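Local coordinates for protein thioredoxin reductase (Streptococcus pyogenes, PDB 5UWY) that probably uses NADPH and its bound flavin-adenine dinucleotide to reduce the active-site disulfide of thioredoxin, as other thioredoxin reductases do, at residues Ala19-Ala24 with Glu68-Phe73; Gly80-Ile85 with Thr243-Asp248; Ala103-Ile108 with His301-Phe306. All coordinates share one frame; numbering follows the deposited sequence.

Interaction 1 of 3, residues Ala19-Ala24 with Glu68-Phe73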
loop_
_atom_site.group_PDB
_atom_site.type_symbol
_atom_site.label_atom_id
_atom_site.label_comp_id
_atom_site.label_asym_id
_atom_site.label_seq_id
_atom_site.Cartn_x
_atom_site.Cartn_y
_atom_site.Cartn_z
ATOM N N ALA A 19 -0.916 8.246 -6.453
ATOM C CA ALA A 19 -1.223 8.075 -7.869
ATOM C C ALA A 19 -0.603 9.188 -8.703
ATOM O O ALA A 19 -0.116 8.943 -9.812
ATOM C CB ALA A 19 -2.738 8.026 -8.078
ATOM N N ALA A 20 -0.608 10.419 -8.183
ATOM C CA ALA A 20 0.024 11.525 -8.895
ATOM C C ALA A 20 1.529 11.334 -8.978
ATOM O O ALA A 20 2.143 11.620 -10.013
ATOM C CB ALA A 20 -0.304 12.849 -8.210
ATOM N N LEU A 21 2.138 10.854 -7.894
ATOM C CA LEU A 21 3.575 10.606 -7.891
ATOM C C LEU A 21 3.954 9.589 -8.958
ATOM O O LEU A 21 4.832 9.842 -9.791
ATOM C CB LEU A 21 4.009 10.128 -6.506
ATOM C CG LEU A 21 5.466 9.708 -6.325
ATOM C CD1 LEU A 21 6.381 10.920 -6.378
ATOM C CD2 LEU A 21 5.637 8.949 -5.017
ATOM N N TYR A 22 3.289 8.432 -8.957
ATOM C CA TYR A 22 3.640 7.390 -9.916
ATOM C C TYR A 22 3.324 7.822 -11.342
ATOM O O TYR A 22 4.156 7.670 -12.243
ATOM C CB TYR A 22 2.913 6.091 -9.570
ATOM C CG TYR A 22 3.677 5.213 -8.606
ATOM C CD1 TYR A 22 3.631 5.445 -7.239
ATOM C CD2 TYR A 22 4.453 4.158 -9.067
ATOM C CE1 TYR A 22 4.330 4.646 -6.357
ATOM C CE2 TYR A 22 5.158 3.354 -8.192
ATOM C CZ TYR A 22 5.092 3.602 -6.839
ATOM O OH TYR A 22 5.791 2.802 -5.964
ATOM N N ALA A 23 2.126 8.367 -11.563
ATOM C CA ALA A 23 1.714 8.743 -12.912
ATOM C C ALA A 23 2.628 9.814 -13.493
ATOM O O ALA A 23 3.072 9.713 -14.641
ATOM C CB ALA A 23 0.265 9.226 -12.899
ATOM N N ALA A 24 2.918 10.854 -12.706
ATOM C CA ALA A 24 3.782 11.926 -13.190
ATOM C C ALA A 24 5.211 11.437 -13.382
ATOM O O ALA A 24 5.870 11.801 -14.363
ATOM C CB ALA A 24 3.745 13.107 -12.224
ATOM N N GLU A 68 5.251 17.831 -1.308
ATOM C CA GLU A 68 6.384 18.549 -1.886
ATOM C C GLU A 68 7.135 17.768 -2.959
ATOM O O GLU A 68 7.574 18.400 -3.933
ATOM C CB GLU A 68 7.327 18.993 -0.762
ATOM C CG GLU A 68 6.712 20.026 0.174
ATOM C CD GLU A 68 7.556 20.293 1.409
ATOM O OE1 GLU A 68 7.126 21.100 2.261
ATOM O OE2 GLU A 68 8.644 19.696 1.530
ATOM N N PRO A 69 7.329 16.438 -2.868
ATOM C CA PRO A 69 8.003 15.735 -3.972
ATOM C C PRO A 69 7.210 15.723 -5.274
ATOM O O PRO A 69 7.707 15.228 -6.291
ATOM C CB PRO A 69 8.189 14.315 -3.422
ATOM C CG PRO A 69 8.166 14.476 -1.948
ATOM C CD PRO A 69 7.191 15.573 -1.682
ATOM N N LEU A 70 5.986 16.258 -5.269
ATOM C CA LEU A 70 5.194 16.264 -6.495
ATOM C C LEU A 70 5.581 17.414 -7.416
ATOM O O LEU A 70 5.566 17.255 -8.643
ATOM C CB LEU A 70 3.703 16.337 -6.172
ATOM C CG LEU A 70 3.118 15.162 -5.395
ATOM C CD1 LEU A 70 1.615 15.319 -5.276
ATOM C CD2 LEU A 70 3.479 13.853 -6.075
ATOM N N GLU A 71 5.914 18.578 -6.849
ATOM C CA GLU A 71 6.310 19.718 -7.672
ATOM C C GLU A 71 7.505 19.373 -8.553
ATOM O O GLU A 71 7.578 19.799 -9.712
ATOM C CB GLU A 71 6.626 20.924 -6.785
ATOM N N LYS A 72 8.443 18.586 -8.021
ATOM C CA LYS A 72 9.578 18.122 -8.809
ATOM C C LYS A 72 9.135 17.370 -10.060
ATOM O O LYS A 72 9.815 17.428 -11.091
ATOM C CB LYS A 72 10.474 17.242 -7.930
ATOM C CG LYS A 72 11.297 16.207 -8.670
ATOM C CD LYS A 72 11.872 15.181 -7.704
ATOM C CE LYS A 72 10.786 14.624 -6.795
ATOM N NZ LYS A 72 11.276 14.241 -5.450
ATOM N N PHE A 73 7.989 16.689 -10.004
ATOM C CA PHE A 73 7.511 15.858 -11.105
ATOM C C PHE A 73 6.402 16.513 -11.927
ATOM O O PHE A 73 5.694 15.814 -12.661
ATOM C CB PHE A 73 7.020 14.507 -10.587
ATOM C CG PHE A 73 8.110 13.614 -10.062
ATOM C CD1 PHE A 73 9.170 13.248 -10.872
ATOM C CD2 PHE A 73 8.045 13.101 -8.775
ATOM C CE1 PHE A 73 10.166 12.415 -10.400
ATOM C CE2 PHE A 73 9.037 12.256 -8.301
ATOM C CZ PHE A 73 10.100 11.920 -9.113
#

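Interaction 2 of 3, residues Gly80-Ile85 with Thr243-Asp248. With FAD (flavin-adenine dinucleotide), chain B.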
loop_
_atom_site.group_PDB
_atom_site.type_symbol
_atom_site.label_atom_id
_atom_site.label_comp_id
_atom_site.label_asym_id
_atom_site.label_seq_id
_atom_site.Cartn_x
_atom_site.Cartn_y
_atom_site.Cartn_z
ATOM N N GLY A 80 -10.553 23.196 -6.891
ATOM C CA GLY A 80 -11.882 23.016 -7.433
ATOM C C GLY A 80 -12.699 22.018 -6.643
ATOM O O GLY A 80 -12.144 21.168 -5.944
ATOM N N ILE A 81 -14.021 22.118 -6.735
ATOM C CA ILE A 81 -14.936 21.163 -6.119
ATOM C C ILE A 81 -15.710 20.492 -7.248
ATOM O O ILE A 81 -16.584 21.115 -7.869
ATOM C CB ILE A 81 -15.872 21.831 -5.100
ATOM C CG1 ILE A 81 -15.082 22.797 -4.215
ATOM C CG2 ILE A 81 -16.569 20.777 -4.244
ATOM C CD1 ILE A 81 -15.847 24.030 -3.802
ATOM N N VAL A 82 -15.383 19.228 -7.518
ATOM C CA VAL A 82 -15.916 18.531 -8.681
ATOM C C VAL A 82 -17.392 18.233 -8.460
ATOM O O VAL A 82 -17.780 17.631 -7.450
ATOM C CB VAL A 82 -15.120 17.251 -8.955
ATOM C CG1 VAL A 82 -15.719 16.486 -10.131
ATOM C CG2 VAL A 82 -13.668 17.586 -9.229
ATOM N N GLN A 83 -18.226 18.664 -9.403
ATOM C CA GLN A 83 -19.657 18.397 -9.352
ATOM C C GLN A 83 -20.075 17.227 -10.226
ATOM O O GLN A 83 -21.036 16.530 -9.885
ATOM C CB GLN A 83 -20.451 19.638 -9.774
ATOM C CG GLN A 83 -21.029 20.429 -8.616
ATOM C CD GLN A 83 -20.033 21.409 -8.037
ATOM O OE1 GLN A 83 -19.212 21.973 -8.761
ATOM N NE2 GLN A 83 -20.096 21.617 -6.726
ATOM N N LYS A 84 -19.380 16.989 -11.335
ATOM C CA LYS A 84 -19.774 15.919 -12.237
ATOM C C LYS A 84 -18.551 15.480 -13.036
ATOM O O LYS A 84 -17.691 16.297 -13.380
ATOM C CB LYS A 84 -20.899 16.364 -13.185
ATOM C CG LYS A 84 -21.712 15.207 -13.781
ATOM C CD LYS A 84 -22.593 15.662 -14.938
ATOM C CE LYS A 84 -23.528 14.554 -15.412
ATOM N NZ LYS A 84 -24.371 15.006 -16.555
ATOM N N ILE A 85 -18.469 14.176 -13.303
ATOM C CA ILE A 85 -17.465 13.601 -14.198
ATOM C C ILE A 85 -18.221 12.794 -15.243
ATOM O O ILE A 85 -18.920 11.837 -14.896
ATOM C CB ILE A 85 -16.457 12.702 -13.455
ATOM C CG1 ILE A 85 -15.518 13.530 -12.581
ATOM C CG2 ILE A 85 -15.659 11.851 -14.438
ATOM C CD1 ILE A 85 -14.947 12.759 -11.404
ATOM N N THR A 243 -19.105 10.572 -3.117
ATOM C CA THR A 243 -19.403 10.069 -4.453
ATOM C C THR A 243 -20.607 10.780 -5.059
ATOM O O THR A 243 -21.315 10.213 -5.896
ATOM C CB THR A 243 -19.637 8.559 -4.433
ATOM O OG1 THR A 243 -20.539 8.227 -3.369
ATOM C CG2 THR A 243 -18.322 7.821 -4.238
ATOM N N GLY A 244 -20.852 12.025 -4.647
ATOM C CA GLY A 244 -21.936 12.783 -5.242
ATOM C C GLY A 244 -21.695 13.121 -6.697
ATOM O O GLY A 244 -22.647 13.281 -7.467
HETATM N N MSE A 245 -20.432 13.223 -7.102
HETATM C CA MSE A 245 -20.109 13.641 -8.460
HETATM C C MSE A 245 -19.929 12.468 -9.426
HETATM O O MSE A 245 -19.424 12.647 -10.535
HETATM C CB MSE A 245 -18.855 14.533 -8.465
HETATM C CG MSE A 245 -17.498 13.832 -8.335
HETATM SE SE MSE A 245 -17.371 12.360 -7.064
HETATM C CE MSE A 245 -17.426 13.390 -5.416
ATOM N N VAL A 246 -20.354 11.273 -9.016
ATOM C CA VAL A 246 -20.306 10.105 -9.891
ATOM C C VAL A 246 -21.603 9.314 -9.782
ATOM O O VAL A 246 -21.638 8.116 -10.084
ATOM C CB VAL A 246 -19.097 9.204 -9.573
ATOM C CG1 VAL A 246 -17.811 9.899 -9.960
ATOM C CG2 VAL A 246 -19.087 8.816 -8.100
ATOM N N LYS A 247 -22.678 9.979 -9.350
ATOM C CA LYS A 247 -23.970 9.306 -9.265
ATOM C C LYS A 247 -24.449 8.847 -10.635
ATOM O O LYS A 247 -25.109 7.807 -10.746
ATOM C CB LYS A 247 -25.007 10.235 -8.630
ATOM N N ASP A 248 -24.108 9.594 -11.687
ATOM C CA ASP A 248 -24.587 9.313 -13.035
ATOM C C ASP A 248 -23.941 8.082 -13.656
ATOM O O ASP A 248 -24.443 7.591 -14.673
ATOM C CB ASP A 248 -24.323 10.519 -13.937
ATOM C CG ASP A 248 -24.548 11.839 -13.228
ATOM O OD1 ASP A 248 -25.678 12.366 -13.286
ATOM O OD2 ASP A 248 -23.590 12.343 -12.601
HETATM P PA FAD B . -9.014 11.199 1.899
HETATM O O1A FAD B . -7.656 11.569 2.374
HETATM O O2A FAD B . -10.138 11.268 2.937
HETATM O O5B FAD B . -9.441 12.081 0.687
HETATM C C5B FAD B . -10.269 13.246 0.873
HETATM C C4B FAD B . -9.841 14.323 -0.085
HETATM O O4B FAD B . -10.802 14.415 -1.164
HETATM C C3B FAD B . -9.733 15.722 0.531
HETATM O O3B FAD B . -8.518 16.365 0.155
HETATM C C2B FAD B . -10.971 16.439 -0.016
HETATM O O2B FAD B . -10.738 17.839 -0.138
HETATM C C1B FAD B . -11.099 15.772 -1.384
HETATM N N9A FAD B . -12.421 15.877 -2.002
HETATM C C8A FAD B . -13.578 15.242 -1.631
HETATM N N7A FAD B . -14.616 15.531 -2.381
HETATM C C5A FAD B . -14.102 16.416 -3.314
HETATM C C6A FAD B . -14.693 17.097 -4.399
HETATM N N6A FAD B . -15.979 16.982 -4.732
HETATM N N1A FAD B . -13.897 17.908 -5.133
HETATM C C2A FAD B . -12.609 18.024 -4.802
HETATM N N3A FAD B . -11.947 17.432 -3.807
HETATM C C4A FAD B . -12.757 16.638 -3.098
HETATM N N1 FAD B . -4.771 6.957 9.012
HETATM C C2 FAD B . -3.759 6.150 9.447
HETATM O O2 FAD B . -3.036 5.529 8.658
HETATM N N3 FAD B . -3.524 6.020 10.805
HETATM C C4 FAD B . -4.231 6.637 11.815
HETATM O O4 FAD B . -3.927 6.443 12.991
HETATM C C4X FAD B . -5.307 7.488 11.344
HETATM N N5 FAD B . -6.030 8.110 12.232
HETATM C C5X FAD B . -7.059 8.920 11.785
HETATM C C6 FAD B . -7.838 9.591 12.726
HETATM C C7 FAD B . -8.881 10.419 12.333
HETATM C C7M FAD B . -9.701 11.126 13.381
HETATM C C8 FAD B . -9.157 10.586 10.965
HETATM C C8M FAD B . -10.280 11.477 10.505
HETATM C C9 FAD B . -8.380 9.918 10.021
HETATM C C9A FAD B . -7.337 9.089 10.419
HETATM N N10 FAD B . -6.540 8.385 9.490
HETATM C C10 FAD B . -5.503 7.584 9.921
HETATM C "C1'" FAD B . -6.752 8.546 8.040
HETATM C "C2'" FAD B . -7.518 7.398 7.390
HETATM O "O2'" FAD B . -6.633 6.340 7.021
HETATM C "C3'" FAD B . -8.212 7.915 6.128
HETATM O "O3'" FAD B . -9.194 6.958 5.754
HETATM C "C4'" FAD B . -7.305 8.189 4.922
HETATM O "O4'" FAD B . -6.580 9.401 5.131
HETATM C "C5'" FAD B . -8.089 8.283 3.628
HETATM O "O5'" FAD B . -7.185 8.554 2.535
HETATM P P FAD B . -7.724 8.809 1.071
HETATM O O1P FAD B . -8.227 7.487 0.484
HETATM O O2P FAD B . -6.741 9.507 0.204
HETATM O O3P FAD B . -9.000 9.730 1.302
#

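Interaction 3 of 3, residues Ala103-Ile108 with His301-Phe306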
loop_
_atom_site.group_PDB
_atom_site.type_symbol
_atom_site.label_atom_id
_atom_site.label_comp_id
_atom_site.label_asym_id
_atom_site.label_seq_id
_atom_site.Cartn_x
_atom_site.Cartn_y
_atom_site.Cartn_z
ATOM N N ALA A 103 -9.655 15.007 -19.712
ATOM C CA ALA A 103 -8.533 14.107 -19.488
ATOM C C ALA A 103 -8.823 12.771 -20.143
ATOM O O ALA A 103 -9.978 12.396 -20.362
ATOM C CB ALA A 103 -8.250 13.896 -17.999
ATOM N N LYS A 104 -7.745 12.051 -20.447
ATOM C CA LYS A 104 -7.882 10.698 -20.966
ATOM C C LYS A 104 -8.192 9.701 -19.857
ATOM O O LYS A 104 -8.826 8.671 -20.116
ATOM C CB LYS A 104 -6.610 10.285 -21.711
ATOM C CG LYS A 104 -5.935 11.422 -22.463
ATOM C CD LYS A 104 -4.724 10.932 -23.239
ATOM C CE LYS A 104 -4.494 11.767 -24.490
ATOM N NZ LYS A 104 -4.158 10.917 -25.666
ATOM N N THR A 105 -7.756 9.981 -18.624
ATOM C CA THR A 105 -8.052 9.132 -17.477
ATOM C C THR A 105 -8.425 9.982 -16.270
ATOM O O THR A 105 -7.859 11.061 -16.042
ATOM C CB THR A 105 -6.870 8.220 -17.098
ATOM O OG1 THR A 105 -5.771 9.015 -16.633
ATOM C CG2 THR A 105 -6.429 7.361 -18.276
ATOM N N VAL A 106 -9.374 9.465 -15.495
ATOM C CA VAL A 106 -9.791 10.041 -14.224
ATOM C C VAL A 106 -9.489 9.025 -13.130
ATOM O O VAL A 106 -9.854 7.851 -13.252
ATOM C CB VAL A 106 -11.289 10.405 -14.233
ATOM C CG1 VAL A 106 -11.871 10.357 -12.828
ATOM C CG2 VAL A 106 -11.500 11.766 -14.864
ATOM N N ILE A 107 -8.809 9.468 -12.077
ATOM C CA ILE A 107 -8.600 8.654 -10.883
ATOM C C ILE A 107 -9.366 9.308 -9.743
ATOM O O ILE A 107 -9.097 10.461 -9.385
ATOM C CB ILE A 107 -7.113 8.499 -10.537
ATOM C CG1 ILE A 107 -6.310 8.099 -11.775
ATOM C CG2 ILE A 107 -6.932 7.452 -9.452
ATOM C CD1 ILE A 107 -4.859 7.795 -11.478
ATOM N N ILE A 108 -10.322 8.580 -9.179
ATOM C CA ILE A 108 -11.179 9.103 -8.120
ATOM C C ILE A 108 -10.547 8.763 -6.776
ATOM O O ILE A 108 -10.395 7.587 -6.428
ATOM C CB ILE A 108 -12.599 8.535 -8.229
ATOM C CG1 ILE A 108 -13.088 8.676 -9.672
ATOM C CG2 ILE A 108 -13.534 9.249 -7.262
ATOM C CD1 ILE A 108 -14.576 8.689 -9.820
ATOM N N HIS A 301 -0.329 1.971 -18.674
ATOM C CA HIS A 301 -0.702 0.789 -19.447
ATOM C C HIS A 301 -1.964 1.048 -20.263
ATOM O O HIS A 301 -2.016 0.749 -21.466
ATOM C CB HIS A 301 -0.893 -0.407 -18.511
ATOM C CG HIS A 301 -0.955 -1.726 -19.218
ATOM N ND1 HIS A 301 -2.020 -2.592 -19.085
ATOM C CD2 HIS A 301 -0.084 -2.328 -20.061
ATOM C CE1 HIS A 301 -1.800 -3.671 -19.816
ATOM N NE2 HIS A 301 -0.633 -3.536 -20.418
ATOM N N TYR A 302 -2.989 1.619 -19.621
ATOM C CA TYR A 302 -4.220 1.939 -20.339
ATOM C C TYR A 302 -3.951 2.876 -21.513
ATOM O O TYR A 302 -4.507 2.692 -22.601
ATOM C CB TYR A 302 -5.246 2.552 -19.382
ATOM C CG TYR A 302 -6.554 2.936 -20.045
ATOM C CD1 TYR A 302 -7.541 1.987 -20.277
ATOM C CD2 TYR A 302 -6.800 4.247 -20.437
ATOM C CE1 TYR A 302 -8.737 2.332 -20.883
ATOM C CE2 TYR A 302 -7.991 4.601 -21.045
ATOM C CZ TYR A 302 -8.957 3.640 -21.264
ATOM O OH TYR A 302 -10.146 3.987 -21.868
ATOM N N LEU A 303 -3.090 3.880 -21.315
ATOM C CA LEU A 303 -2.791 4.810 -22.401
ATOM C C LEU A 303 -2.001 4.135 -23.515
ATOM O O LEU A 303 -2.240 4.396 -24.699
ATOM C CB LEU A 303 -2.025 6.022 -21.869
ATOM C CG LEU A 303 -2.796 7.009 -20.995
ATOM C CD1 LEU A 303 -1.894 8.153 -20.554
ATOM C CD2 LEU A 303 -4.019 7.531 -21.734
ATOM N N GLU A 304 -1.051 3.268 -23.157
ATOM C CA GLU A 304 -0.219 2.623 -24.167
ATOM C C GLU A 304 -1.042 1.690 -25.043
ATOM O O GLU A 304 -0.876 1.677 -26.268
ATOM C CB GLU A 304 0.927 1.855 -23.506
ATOM C CG GLU A 304 1.807 1.105 -24.498
ATOM C CD GLU A 304 2.644 0.021 -23.846
ATOM O OE1 GLU A 304 2.951 0.144 -22.641
ATOM O OE2 GLU A 304 2.995 -0.957 -24.540
ATOM N N SER A 305 -1.948 0.917 -24.443
ATOM C CA SER A 305 -2.766 0.007 -25.240
ATOM C C SER A 305 -3.850 0.755 -26.013
ATOM O O SER A 305 -4.997 0.299 -26.080
ATOM C CB SER A 305 -3.390 -1.070 -24.349
ATOM O OG SER A 305 -2.402 -1.717 -23.564
ATOM N N PHE A 306 -3.498 1.892 -26.609
ATOM C CA PHE A 306 -4.450 2.715 -27.351
ATOM C C PHE A 306 -3.936 3.019 -28.754
ATOM O O PHE A 306 -3.187 3.976 -28.961
ATOM C CB PHE A 306 -4.727 4.021 -26.601
ATOM C CG PHE A 306 -6.095 4.091 -25.987
ATOM C CD1 PHE A 306 -6.475 3.187 -25.009
ATOM C CD2 PHE A 306 -6.996 5.070 -26.375
ATOM C CE1 PHE A 306 -7.730 3.250 -24.438
ATOM C CE2 PHE A 306 -8.252 5.139 -25.806
ATOM C CZ PHE A 306 -8.620 4.228 -24.837
#

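Interaction 1 of 3, residues Ala19-Ala24 with Glu68-Phe73
Leu21, Ala20 and Ala24 of one helix meet Leu70 and Phe73 of the segment 68-73, on the chain of helix 59-71, within the Rossmann-type domain that binds the flavin dinucleotide. Helix 14-25 follows the first strand of the parallel sheet, and helix 59-71 leads into its edge strand 76-79. No hydrogen bond crosses between the two segments, so the evidence for the contact is apolar packing and buried area, 259 Å² summed over both sides.

The aliphatic part centres on Leu70. Its CD2 lies against the backbone of helix 14-25, 3.7 Å from Leu21 CA, and the Leu21 CB is 3.8 Å from the same methyl. The other methyl, CD1, approaches Ala20 CB more loosely at 4.3 Å. Val75 borders Leu70, Ala20 and Ala24, and it extends this cluster toward the sheet.

The aromatic part pairs Phe73 with Leu21. CG of Leu21 is anti to the backbone N (chi1 175°), and its CD1 reaches the ring at a slant. One face of the ring has Lys72 CD 4.0 Å above its plane, displaced toward the rim. Glu49 of the second subunit packs on both Leu21 and Phe73, which places this site near the dimer interface.

One turn on along the helix, Ala24 CB lies 3.9 Å from Phe73 CB. Leu21 CD1 meets the ring at CE2, 3.5 Å away.

Interaction 2 of 3, residues Gly80-Ile85 with Thr243-Asp248
Met245, a selenomethionine in this crystal, meets Val82, Gln83 and Ile85 through the first carbons of its side chain. Its CB lies 3.3 Å from Gln83 O and also close to Val82 O, while its CG meets Val82 CG1 at 3.7 Å. The Val82 and Met245 side chains cross obliquely, whereas Ile85 and Met245 lie side by side and point the same way. A chi1 of 78° sets the Met245 CG between its own backbone N and carbonyl carbon. The chain then bends at chi2 and chi3, and its terminal CE comes 3.9 Å from FAD N6A.

One polar link joins the backbones, a weak hydrogen bond from Ile85 N to Met245 O of 3.3 Å with an N-H...O angle of 134°. Val82 also holds the adenine by its backbone. Its N donates to FAD N1A over 3.1 Å at 161°, and its O accepts a weak bond from FAD N6A.

Farther out, the extended Lys84 chain crosses Asp248 at about a right angle. Lys84 NZ and Asp248 OD1 are 4.4 Å apart, beyond a salt bridge, so any attraction is probably modest. Around the two segments, backbone bonds join Gly80 to Glu34, and Gln83 and Lys84 to Leu95, while Val94 and Ile10 pack on Val82 and Ile85. Recognition of the adenine N1 and N6 positions by the N-H and C=O of one residue marks the adenine end of a Rossmann-type FAD site.

Interaction 3 of 3, residues Ala103-Ile108 with His301-Phe306
Lys104 and Leu303 cross at about a right angle, and one methyl of the leucine does the touching. Leu303 CD2 meets the lysine chain at two points, 3.8 Å from Lys104 CB and 3.8 Å from Lys104 CD. The contact therefore uses the aliphatic part of the lysine rather than its charged end.

Thr105 and Tyr302 are set differently: their side chains slide past each other in opposite directions. The threonine methyl CG2 approaches Tyr302 CD2 at 3.8 Å, on an inclined path to the ring, and its distance to Leu303 CD2 is a looser 4.2 Å. This methyl is thus the point at which the two helix residues converge on the strand. The tyrosine CG is anti to its own backbone N (chi1 179°), and the ring carbon CD2 is what meets the threonine methyl. The other branch of Thr105 is polar and engaged within the sheet, where OG1 is hydrogen-bonded to Asp6 O and to Thr7 OG1.

The two segments share no hydrogen bond, and only 155 Å² is buried between them, which fits a small contact near the end of the C-terminal helix. That helix continues over the strand on its earlier turns, since Val299 touches Thr105 and Ile107, and Ala295 also touches Ile107. His301 and Glu304 pack on the second subunit, at Glu157 and Ile160 respectively. The chain turns a corner at Lys104, leaving the antiparallel sheet that contains strand 100-103 and entering the parallel one. Helix 285-304 packed on strand 105-108 is the helix-on-sheet packing of a Rossmann-type FAD-binding domain.

From the N terminus, interaction 1 closes first: the chain runs from helix 14-25 through strand 30-34 to helix 59-71, and the contact joins the two helices. Interaction 2 opens next at 80-85, and interaction 3 opens at 103-108 before 243-248 has come back, so these two loops cross. Interaction 2 ties the FAD-side segment 80-85 to the loop after strand 239-241; interaction 3, closing last, ties the parallel sheet to the C-terminal helix. Strand 105-108 connects all three. Ile107 CD1 packs on Ala19 CB of interaction 1 at 4.0 Å. Ile108 and Val106, the strand's alternate residues, meet interaction 2, Ile108 CD1 lying 3.5 Å from Val246 CG1. Interactions 1 and 2 do not touch.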